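Hydroxylase (Rhodococcus sp., PDB 2OR0) is a putative flavin-dependent hydroxylase of the acyl-CoA dehydrogenase family, which probably binds FAD and uses reduced flavin to insert one atom of molecular oxygen into a substrate. Local coordinates at residues F81-M86 and S311-A316; D113-E118 and P220-L225; C161-L166 and H184-R189. One frame throughout, in Å; residues are numbered along the deposited sequence.

Interaction 1. Residues F81-M86 and S311-A316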
loop_
_atom_site.group_PDB
_atom_site.type_symbol
_atom_site.label_atom_id
_atom_site.label_comp_id
_atom_site.label_asym_id
_atom_site.label_seq_id
_atom_site.Cartn_x
_atom_site.Cartn_y
_atom_site.Cartn_z
ATOM N N PHE A 81 -5.420 8.540 6.832
ATOM C CA PHE A 81 -4.381 7.924 6.016
ATOM C C PHE A 81 -5.027 7.359 4.723
ATOM O O PHE A 81 -4.603 7.681 3.626
ATOM C CB PHE A 81 -3.692 6.788 6.788
ATOM C CG PHE A 81 -2.701 5.975 5.941
ATOM C CD1 PHE A 81 -1.529 6.555 5.479
ATOM C CD2 PHE A 81 -2.955 4.649 5.625
ATOM C CE1 PHE A 81 -0.618 5.830 4.724
ATOM C CE2 PHE A 81 -2.037 3.897 4.888
ATOM C CZ PHE A 81 -0.867 4.492 4.435
ATOM N N ALA A 82 -6.063 6.543 4.876
ATOM C CA ALA A 82 -6.691 5.886 3.744
ATOM C C ALA A 82 -7.183 6.912 2.721
ATOM O O ALA A 82 -6.906 6.782 1.531
ATOM C CB ALA A 82 -7.809 4.986 4.207
ATOM N N GLU A 83 -7.860 7.962 3.190
ATOM C CA GLU A 83 -8.407 8.969 2.291
ATOM C C GLU A 83 -7.334 9.770 1.578
ATOM O O GLU A 83 -7.527 10.177 0.411
ATOM C CB GLU A 83 -9.370 9.917 3.044
ATOM C CG GLU A 83 -10.697 9.238 3.456
ATOM C CD GLU A 83 -11.580 10.087 4.411
ATOM O OE1 GLU A 83 -11.129 11.121 4.954
ATOM O OE2 GLU A 83 -12.738 9.673 4.646
ATOM N N THR A 84 -6.221 10.028 2.273
ATOM C CA THR A 84 -5.119 10.765 1.665
ATOM C C THR A 84 -4.468 9.947 0.528
ATOM O O THR A 84 -4.209 10.478 -0.548
ATOM C CB THR A 84 -4.048 11.186 2.708
ATOM O OG1 THR A 84 -4.698 11.808 3.836
ATOM C CG2 THR A 84 -3.062 12.163 2.064
ATOM N N VAL A 85 -4.194 8.674 0.787
ATOM C CA VAL A 85 -3.683 7.754 -0.235
ATOM C C VAL A 85 -4.623 7.739 -1.462
ATOM O O VAL A 85 -4.178 7.944 -2.601
ATOM C CB VAL A 85 -3.528 6.345 0.338
ATOM C CG1 VAL A 85 -3.201 5.323 -0.769
ATOM C CG2 VAL A 85 -2.438 6.318 1.426
HETATM N N MSE A 86 -5.920 7.526 -1.215
HETATM C CA MSE A 86 -6.896 7.551 -2.292
HETATM C C MSE A 86 -6.833 8.855 -3.047
HETATM O O MSE A 86 -6.947 8.861 -4.251
HETATM C CB MSE A 86 -8.307 7.324 -1.768
HETATM C CG MSE A 86 -8.567 5.957 -1.269
HETATM SE SE MSE A 86 -10.374 5.841 -0.493
HETATM C CE MSE A 86 -10.304 4.129 0.376
ATOM N N SER A 311 -16.428 0.666 2.514
ATOM C CA SER A 311 -16.205 -0.612 3.184
ATOM C C SER A 311 -14.840 -0.744 3.820
ATOM O O SER A 311 -14.725 -1.191 4.950
ATOM C CB SER A 311 -16.381 -1.758 2.197
ATOM O OG SER A 311 -17.747 -1.867 1.927
ATOM N N LEU A 312 -13.813 -0.410 3.059
ATOM C CA LEU A 312 -12.424 -0.502 3.525
ATOM C C LEU A 312 -12.204 0.381 4.765
ATOM O O LEU A 312 -11.589 -0.027 5.771
ATOM C CB LEU A 312 -11.453 -0.056 2.403
ATOM C CG LEU A 312 -9.953 -0.124 2.764
ATOM C CD1 LEU A 312 -9.395 -1.537 2.951
ATOM C CD2 LEU A 312 -9.103 0.640 1.759
ATOM N N ILE A 313 -12.689 1.605 4.653
ATOM C CA ILE A 313 -12.514 2.603 5.693
ATOM C C ILE A 313 -13.335 2.275 6.953
ATOM O O ILE A 313 -12.870 2.508 8.071
ATOM C CB ILE A 313 -12.776 4.011 5.135
ATOM C CG1 ILE A 313 -11.848 4.290 3.949
ATOM C CG2 ILE A 313 -12.527 5.116 6.209
ATOM C CD1 ILE A 313 -11.960 5.759 3.409
ATOM N N GLU A 314 -14.527 1.693 6.775
ATOM C CA GLU A 314 -15.388 1.322 7.912
ATOM C C GLU A 314 -14.704 0.319 8.861
ATOM O O GLU A 314 -14.773 0.461 10.100
ATOM C CB GLU A 314 -16.754 0.814 7.420
ATOM C CG GLU A 314 -17.830 0.587 8.510
ATOM C CD GLU A 314 -17.668 -0.722 9.309
ATOM O OE1 GLU A 314 -17.241 -1.789 8.760
ATOM O OE2 GLU A 314 -17.995 -0.695 10.523
ATOM N N THR A 315 -14.025 -0.690 8.290
ATOM C CA THR A 315 -13.246 -1.617 9.107
ATOM C C THR A 315 -12.260 -0.901 10.049
ATOM O O THR A 315 -12.202 -1.213 11.245
ATOM C CB THR A 315 -12.453 -2.615 8.250
ATOM O OG1 THR A 315 -13.361 -3.339 7.396
ATOM C CG2 THR A 315 -11.697 -3.595 9.165
ATOM N N ALA A 316 -11.488 0.038 9.494
ATOM C CA ALA A 316 -10.468 0.776 10.233
ATOM C C ALA A 316 -11.089 1.684 11.318
ATOM O O ALA A 316 -10.549 1.754 12.421
ATOM C CB ALA A 316 -9.586 1.596 9.284
#
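Ala82, Glu83 and Met86 meet Leu312 and Ile313 where two helices of the acyl-CoA dehydrogenase fold pack side by side. Helix 78-91 belongs to the N-terminal helical part. Helix 292-324 belongs to the C-terminal helical bundle. The short segments run nearly antiparallel, at 154°, and their axes approach to 10.7 Å. No hydrogen bond joins them, and the contact is made by side chains.

Ile313 is the centre of it. Its CG1 is anti to the carbonyl carbon (chi1 -57°), and the extended chain beyond carries CD1 toward helix 78-91. There CD1 lies between two side chains that stand one helical turn apart, with Glu83 CG 3.7 Å and Met86 CE 3.8 Å from it. Ala82 CB reaches Ile313 CG1, farther back along the isoleucine chain, at 4.1 Å.

The approaches differ in kind. Glu83 crosses Ile313 at about a right angle and offers its aliphatic CG. Its carboxylate is engaged along its own helix, where OE2 forms a salt bridge with Arg79. Arg79 also touches Ile313, so the ion pair borders the apolar patch. Met86, present as selenomethionine, has an extended chain and meets Ile313 tip to tip, methyl against methyl.

Four of the five touching residues are buried, Glu83 being the partly exposed one. Leu312 also packs on Leu256 and Ile263 of helix 250-277 and on Gln341 of helix 331-356. On the other helix, Val85 packs on Ala260 and Ala261 of helix 250-277. Helix 250-277 is therefore a common neighbour of both segments. Leu312 has CG anti to the backbone N (chi1 -179°), and its CD2 branch meets Met86 CE at 3.9 Å.

Interaction 2. Residues D113-E118 and P220-L225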
loop_
_atom_site.group_PDB
_atom_site.type_symbol
_atom_site.label_atom_id
_atom_site.label_comp_id
_atom_site.label_asym_id
_atom_site.label_seq_id
_atom_site.Cartn_x
_atom_site.Cartn_y
_atom_site.Cartn_z
ATOM N N ASP A 113 12.547 -1.263 17.867
ATOM C CA ASP A 113 13.498 -0.757 18.863
ATOM C C ASP A 113 13.756 0.725 18.722
ATOM O O ASP A 113 14.027 1.218 17.615
ATOM C CB ASP A 113 14.824 -1.511 18.789
ATOM C CG ASP A 113 15.668 -1.328 20.042
ATOM O OD1 ASP A 113 16.284 -0.253 20.183
ATOM O OD2 ASP A 113 15.707 -2.270 20.868
ATOM N N PRO A 114 13.692 1.458 19.853
ATOM C CA PRO A 114 13.937 2.900 19.772
ATOM C C PRO A 114 15.262 3.257 19.088
ATOM O O PRO A 114 15.380 4.331 18.503
ATOM C CB PRO A 114 13.918 3.363 21.250
ATOM C CG PRO A 114 13.098 2.350 21.961
ATOM C CD PRO A 114 13.356 1.015 21.225
ATOM N N GLN A 115 16.248 2.369 19.148
ATOM C CA GLN A 115 17.531 2.679 18.520
ATOM C C GLN A 115 17.470 2.774 16.981
ATOM O O GLN A 115 18.139 3.626 16.378
ATOM C CB GLN A 115 18.622 1.704 18.962
ATOM C CG GLN A 115 20.031 2.152 18.570
ATOM C CD GLN A 115 21.110 1.189 19.050
ATOM O OE1 GLN A 115 20.832 0.225 19.767
ATOM N NE2 GLN A 115 22.350 1.444 18.642
ATOM N N VAL A 116 16.684 1.900 16.348
ATOM C CA VAL A 116 16.607 1.927 14.889
ATOM C C VAL A 116 15.771 3.125 14.407
ATOM O O VAL A 116 16.063 3.716 13.359
ATOM C CB VAL A 116 16.192 0.547 14.295
ATOM C CG1 VAL A 116 14.784 0.153 14.705
ATOM C CG2 VAL A 116 16.389 0.506 12.749
ATOM N N GLN A 117 14.764 3.512 15.198
ATOM C CA GLN A 117 13.937 4.672 14.857
ATOM C C GLN A 117 14.823 5.916 14.826
ATOM O O GLN A 117 14.667 6.782 13.965
ATOM C CB GLN A 117 12.789 4.871 15.865
ATOM C CG GLN A 117 11.913 3.650 16.138
ATOM C CD GLN A 117 10.664 4.000 16.937
ATOM O OE1 GLN A 117 10.082 5.073 16.756
ATOM N NE2 GLN A 117 10.244 3.100 17.811
ATOM N N GLU A 118 15.758 5.981 15.776
ATOM C CA GLU A 118 16.711 7.086 15.883
ATOM C C GLU A 118 17.701 7.038 14.714
ATOM O O GLU A 118 18.008 8.064 14.105
ATOM C CB GLU A 118 17.417 7.015 17.257
ATOM C CG GLU A 118 18.407 8.147 17.594
ATOM C CD GLU A 118 17.844 9.567 17.387
ATOM O OE1 GLU A 118 16.647 9.808 17.676
ATOM O OE2 GLU A 118 18.619 10.454 16.946
ATOM N N PRO A 220 22.056 -6.362 13.035
ATOM C CA PRO A 220 21.970 -6.432 14.509
ATOM C C PRO A 220 20.571 -6.800 15.015
ATOM O O PRO A 220 19.575 -6.504 14.331
ATOM C CB PRO A 220 22.348 -5.011 14.965
ATOM C CG PRO A 220 22.347 -4.149 13.724
ATOM C CD PRO A 220 22.519 -5.047 12.542
ATOM N N GLY A 221 20.493 -7.450 16.186
ATOM C CA GLY A 221 19.219 -7.863 16.795
ATOM C C GLY A 221 18.201 -6.718 16.921
ATOM O O GLY A 221 17.002 -6.903 16.652
ATOM N N TYR A 222 18.680 -5.531 17.297
ATOM C CA TYR A 222 17.803 -4.380 17.532
ATOM C C TYR A 222 17.170 -3.810 16.240
ATOM O O TYR A 222 16.270 -2.960 16.312
ATOM C CB TYR A 222 18.533 -3.280 18.330
ATOM C CG TYR A 222 19.514 -2.429 17.535
ATOM C CD1 TYR A 222 19.080 -1.332 16.813
ATOM C CD2 TYR A 222 20.892 -2.720 17.541
ATOM C CE1 TYR A 222 19.967 -0.560 16.079
ATOM C CE2 TYR A 222 21.786 -1.954 16.821
ATOM C CZ TYR A 222 21.325 -0.874 16.099
ATOM O OH TYR A 222 22.211 -0.118 15.373
ATOM N N ARG A 223 17.650 -4.283 15.084
ATOM C CA ARG A 223 17.108 -3.899 13.767
ATOM C C ARG A 223 16.181 -4.956 13.189
ATOM O O ARG A 223 15.924 -4.979 11.988
ATOM C CB ARG A 223 18.236 -3.608 12.775
ATOM C CG ARG A 223 18.902 -2.273 13.004
ATOM C CD ARG A 223 19.897 -2.042 11.927
ATOM N NE ARG A 223 20.728 -0.873 12.159
ATOM C CZ ARG A 223 21.844 -0.609 11.473
ATOM N NH1 ARG A 223 22.265 -1.445 10.514
ATOM N NH2 ARG A 223 22.539 0.497 11.739
ATOM N N THR A 224 15.673 -5.828 14.048
ATOM C CA THR A 224 14.760 -6.869 13.633
ATOM C C THR A 224 13.498 -6.865 14.499
ATOM O O THR A 224 13.510 -6.352 15.630
ATOM C CB THR A 224 15.419 -8.283 13.661
ATOM O OG1 THR A 224 15.426 -8.804 14.986
ATOM C CG2 THR A 224 16.847 -8.256 13.137
ATOM N N LEU A 225 12.417 -7.402 13.943
ATOM C CA LEU A 225 11.248 -7.810 14.707
ATOM C C LEU A 225 10.907 -9.228 14.298
ATOM O O LEU A 225 11.160 -9.634 13.163
ATOM C CB LEU A 225 10.045 -6.897 14.437
ATOM C CG LEU A 225 10.177 -5.436 14.894
ATOM C CD1 LEU A 225 9.111 -4.495 14.289
ATOM C CD2 LEU A 225 10.209 -5.332 16.459
HETATM O O HOH W 1 13.494 -3.637 16.277
#
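The stacked pair is Gln115 on Tyr222. The amide of Gln115 lies flat over one face of the ring, with the two planes 2° apart. Its OE1 stands 3.5 Å above the Tyr222 ring plane, over the centre, and its NE2 lies 3.6 Å from Tyr222 CZ. Gln115 CB and CG pass near CD1 and CE1. The Asp113 side chain crosses that of Tyr222 at about a right angle, its CB near Tyr222 O and its CG near Tyr222 CB.

The apolar contacts centre on Val116. Val116 CG2 meets Arg223 CG at 3.8 Å, and Val116 CB lies 4.3 Å from Tyr222 CD1. The charged end of Arg223 pairs with Glu119.

The polar link across the contact runs through a water, which accepts from Asp113 N at 3.0 Å and donates to Tyr222 O at 2.9 Å and Thr224 O at 2.8 Å. Within segment 113-118, Asp113 is the N-cap of helix 114-121, and its OD1 accepts from Gln115 N at 2.8 Å.

With no direct hydrogen bond between the segments, Tyr222 is held by stacking, while the water joins helix start to strand and satisfies two carbonyls.

Interaction 3. Residues C161-L166 and H184-R189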
loop_
_atom_site.group_PDB
_atom_site.type_symbol
_atom_site.label_atom_id
_atom_site.label_comp_id
_atom_site.label_asym_id
_atom_site.label_seq_id
_atom_site.Cartn_x
_atom_site.Cartn_y
_atom_site.Cartn_z
ATOM N N CYS A 161 14.409 5.622 -1.366
ATOM C CA CYS A 161 14.503 5.145 0.001
ATOM C C CYS A 161 15.967 4.912 0.394
ATOM O O CYS A 161 16.800 4.551 -0.451
ATOM C CB CYS A 161 13.701 3.860 0.169
ATOM S SG CYS A 161 11.902 4.046 -0.161
ATOM N N GLN A 162 16.263 5.120 1.676
ATOM C CA GLN A 162 17.622 4.983 2.206
ATOM C C GLN A 162 17.760 3.800 3.155
ATOM O O GLN A 162 18.852 3.503 3.628
ATOM C CB GLN A 162 18.090 6.303 2.846
ATOM C CG GLN A 162 18.498 7.382 1.802
ATOM C CD GLN A 162 19.578 6.889 0.809
ATOM O OE1 GLN A 162 20.647 6.387 1.212
ATOM N NE2 GLN A 162 19.303 7.042 -0.493
ATOM N N TRP A 163 16.647 3.127 3.424
ATOM C CA TRP A 163 16.614 1.919 4.234
ATOM C C TRP A 163 15.581 0.966 3.610
ATOM O O TRP A 163 14.709 1.405 2.857
ATOM C CB TRP A 163 16.201 2.227 5.680
ATOM C CG TRP A 163 17.194 3.077 6.463
ATOM C CD1 TRP A 163 17.389 4.425 6.351
ATOM C CD2 TRP A 163 18.117 2.622 7.458
ATOM N NE1 TRP A 163 18.374 4.841 7.218
ATOM C CE2 TRP A 163 18.844 3.754 7.904
ATOM C CE3 TRP A 163 18.407 1.366 8.015
ATOM C CZ2 TRP A 163 19.843 3.667 8.887
ATOM C CZ3 TRP A 163 19.381 1.282 9.006
ATOM C CH2 TRP A 163 20.087 2.429 9.427
ATOM N N ALA A 164 15.663 -0.316 3.947
ATOM C CA ALA A 164 14.658 -1.280 3.510
ATOM C C ALA A 164 14.189 -2.072 4.688
ATOM O O ALA A 164 14.982 -2.386 5.570
ATOM C CB ALA A 164 15.223 -2.217 2.465
ATOM N N PHE A 165 12.898 -2.388 4.674
ATOM C CA PHE A 165 12.243 -3.235 5.642
ATOM C C PHE A 165 11.924 -4.542 4.917
ATOM O O PHE A 165 11.060 -4.551 4.048
ATOM C CB PHE A 165 10.925 -2.560 6.017
ATOM C CG PHE A 165 10.583 -2.620 7.477
ATOM C CD1 PHE A 165 9.859 -1.568 8.076
ATOM C CD2 PHE A 165 10.962 -3.699 8.267
ATOM C CE1 PHE A 165 9.536 -1.599 9.438
ATOM C CE2 PHE A 165 10.632 -3.722 9.646
ATOM C CZ PHE A 165 9.929 -2.671 10.211
ATOM N N LEU A 166 12.586 -5.648 5.239
ATOM C CA LEU A 166 12.430 -6.858 4.420
ATOM C C LEU A 166 12.023 -8.050 5.239
ATOM O O LEU A 166 12.370 -8.126 6.416
ATOM C CB LEU A 166 13.745 -7.188 3.700
ATOM C CG LEU A 166 14.382 -6.074 2.875
ATOM C CD1 LEU A 166 15.875 -6.400 2.559
ATOM C CD2 LEU A 166 13.537 -5.808 1.588
ATOM N N HIS A 184 11.038 -9.522 10.281
ATOM C CA HIS A 184 11.199 -8.286 9.541
ATOM C C HIS A 184 12.544 -7.654 9.929
ATOM O O HIS A 184 12.860 -7.517 11.124
ATOM C CB HIS A 184 10.053 -7.303 9.846
ATOM C CG HIS A 184 8.694 -7.783 9.419
ATOM N ND1 HIS A 184 7.524 -7.144 9.792
ATOM C CD2 HIS A 184 8.313 -8.842 8.661
ATOM C CE1 HIS A 184 6.487 -7.783 9.277
ATOM N NE2 HIS A 184 6.936 -8.818 8.593
ATOM N N VAL A 185 13.348 -7.271 8.939
ATOM C CA VAL A 185 14.714 -6.783 9.202
ATOM C C VAL A 185 14.916 -5.423 8.541
ATOM O O VAL A 185 14.359 -5.158 7.465
ATOM C CB VAL A 185 15.804 -7.810 8.703
ATOM C CG1 VAL A 185 15.667 -9.141 9.424
ATOM C CG2 VAL A 185 15.734 -8.024 7.175
ATOM N N ILE A 186 15.685 -4.550 9.182
ATOM C CA ILE A 186 15.953 -3.221 8.624
ATOM C C ILE A 186 17.418 -3.122 8.177
ATOM O O ILE A 186 18.325 -3.482 8.943
ATOM C CB ILE A 186 15.604 -2.091 9.640
ATOM C CG1 ILE A 186 14.102 -2.069 9.934
ATOM C CG2 ILE A 186 16.031 -0.725 9.134
ATOM C CD1 ILE A 186 13.778 -2.481 11.364
ATOM N N LEU A 187 17.642 -2.658 6.940
ATOM C CA LEU A 187 18.993 -2.525 6.359
ATOM C C LEU A 187 19.158 -1.158 5.754
ATOM O O LEU A 187 18.235 -0.661 5.121
ATOM C CB LEU A 187 19.243 -3.550 5.243
ATOM C CG LEU A 187 19.532 -5.006 5.590
ATOM C CD1 LEU A 187 18.287 -5.703 6.064
ATOM C CD2 LEU A 187 20.091 -5.718 4.374
ATOM N N PRO A 188 20.334 -0.531 5.949
ATOM C CA PRO A 188 20.631 0.703 5.239
ATOM C C PRO A 188 20.937 0.384 3.771
ATOM O O PRO A 188 21.329 -0.749 3.475
ATOM C CB PRO A 188 21.885 1.217 5.947
ATOM C CG PRO A 188 22.523 -0.005 6.539
ATOM C CD PRO A 188 21.417 -0.934 6.869
ATOM N N ARG A 189 20.760 1.370 2.882
ATOM C CA ARG A 189 20.903 1.168 1.430
ATOM C C ARG A 189 22.317 0.736 1.063
ATOM O O ARG A 189 22.549 0.055 0.061
ATOM C CB ARG A 189 20.534 2.439 0.657
ATOM C CG ARG A 189 20.649 2.288 -0.843
ATOM C CD ARG A 189 19.518 2.965 -1.558
ATOM N NE ARG A 189 19.947 3.412 -2.878
ATOM C CZ ARG A 189 19.275 4.273 -3.635
ATOM N NH1 ARG A 189 18.118 4.786 -3.215
ATOM N NH2 ARG A 189 19.757 4.621 -4.821
#
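Arg189 starts with CG anti to the backbone N (chi1 -179°) and then bends at chi2, which turns its guanidinium back to Cys161. NH1 donates to Cys161 O at 3.1 Å, with that oxygen in the guanidinium plane. NH1 also bonds to Asp159 O. The amide of Gln162 lies obliquely beside the guanidinium. An alanine in place of Arg189 is likely to leave the carbonyls of Cys161 and Asp159 without this shared donor and the loop end freer to move. A backbone bond from Arg189 N to Gln162 O, 3.0 Å, joins the same two ends.

Trp163 has CG anti to the carbonyl carbon (chi1 -66°), and its indole lies over Pro188. Pro188 CB sits 4.0 Å from the centroid of the six-membered ring, a CH-pi contact. Ile186 CG2 presses on the same ring system, 3.4 Å from Trp163 CE3. Ile186 also runs alongside Phe165, and its CG1 covers one face of that ring at 4.0 Å from the centroid.

Leu166 and Val185 pack on the other face of the sheet, with Ala164 and Leu187. Ala164 pairs with Leu187, and Leu166 with Val185, through two backbone hydrogen bonds each; Ala164 N to Leu187 O is 2.8 Å. This is an antiparallel beta hairpin in the central beta domain of the acyl-CoA dehydrogenase fold.

Overall arrangement
Of the segments in contact, the chain reaches helix 78-91 first, then helix 114-121, and then runs into the sheet, where strand 163-170 gives the first side of interaction 3. Interaction 3 closes first, as a hairpin with 17 residues between its segments. Interaction 2 closes next, around that hairpin, with 101 residues between. Interaction 1 encloses both, with 224 residues between. The three nest and none cross. Interactions 2 and 3 touch and share the sheet, since strand 224-226 lies next to strand 182-188. Interaction 1 lies apart in the helical body, its centre about 26 Å from that of interaction 3, and ties the N-terminal helices to the C-terminal bundle.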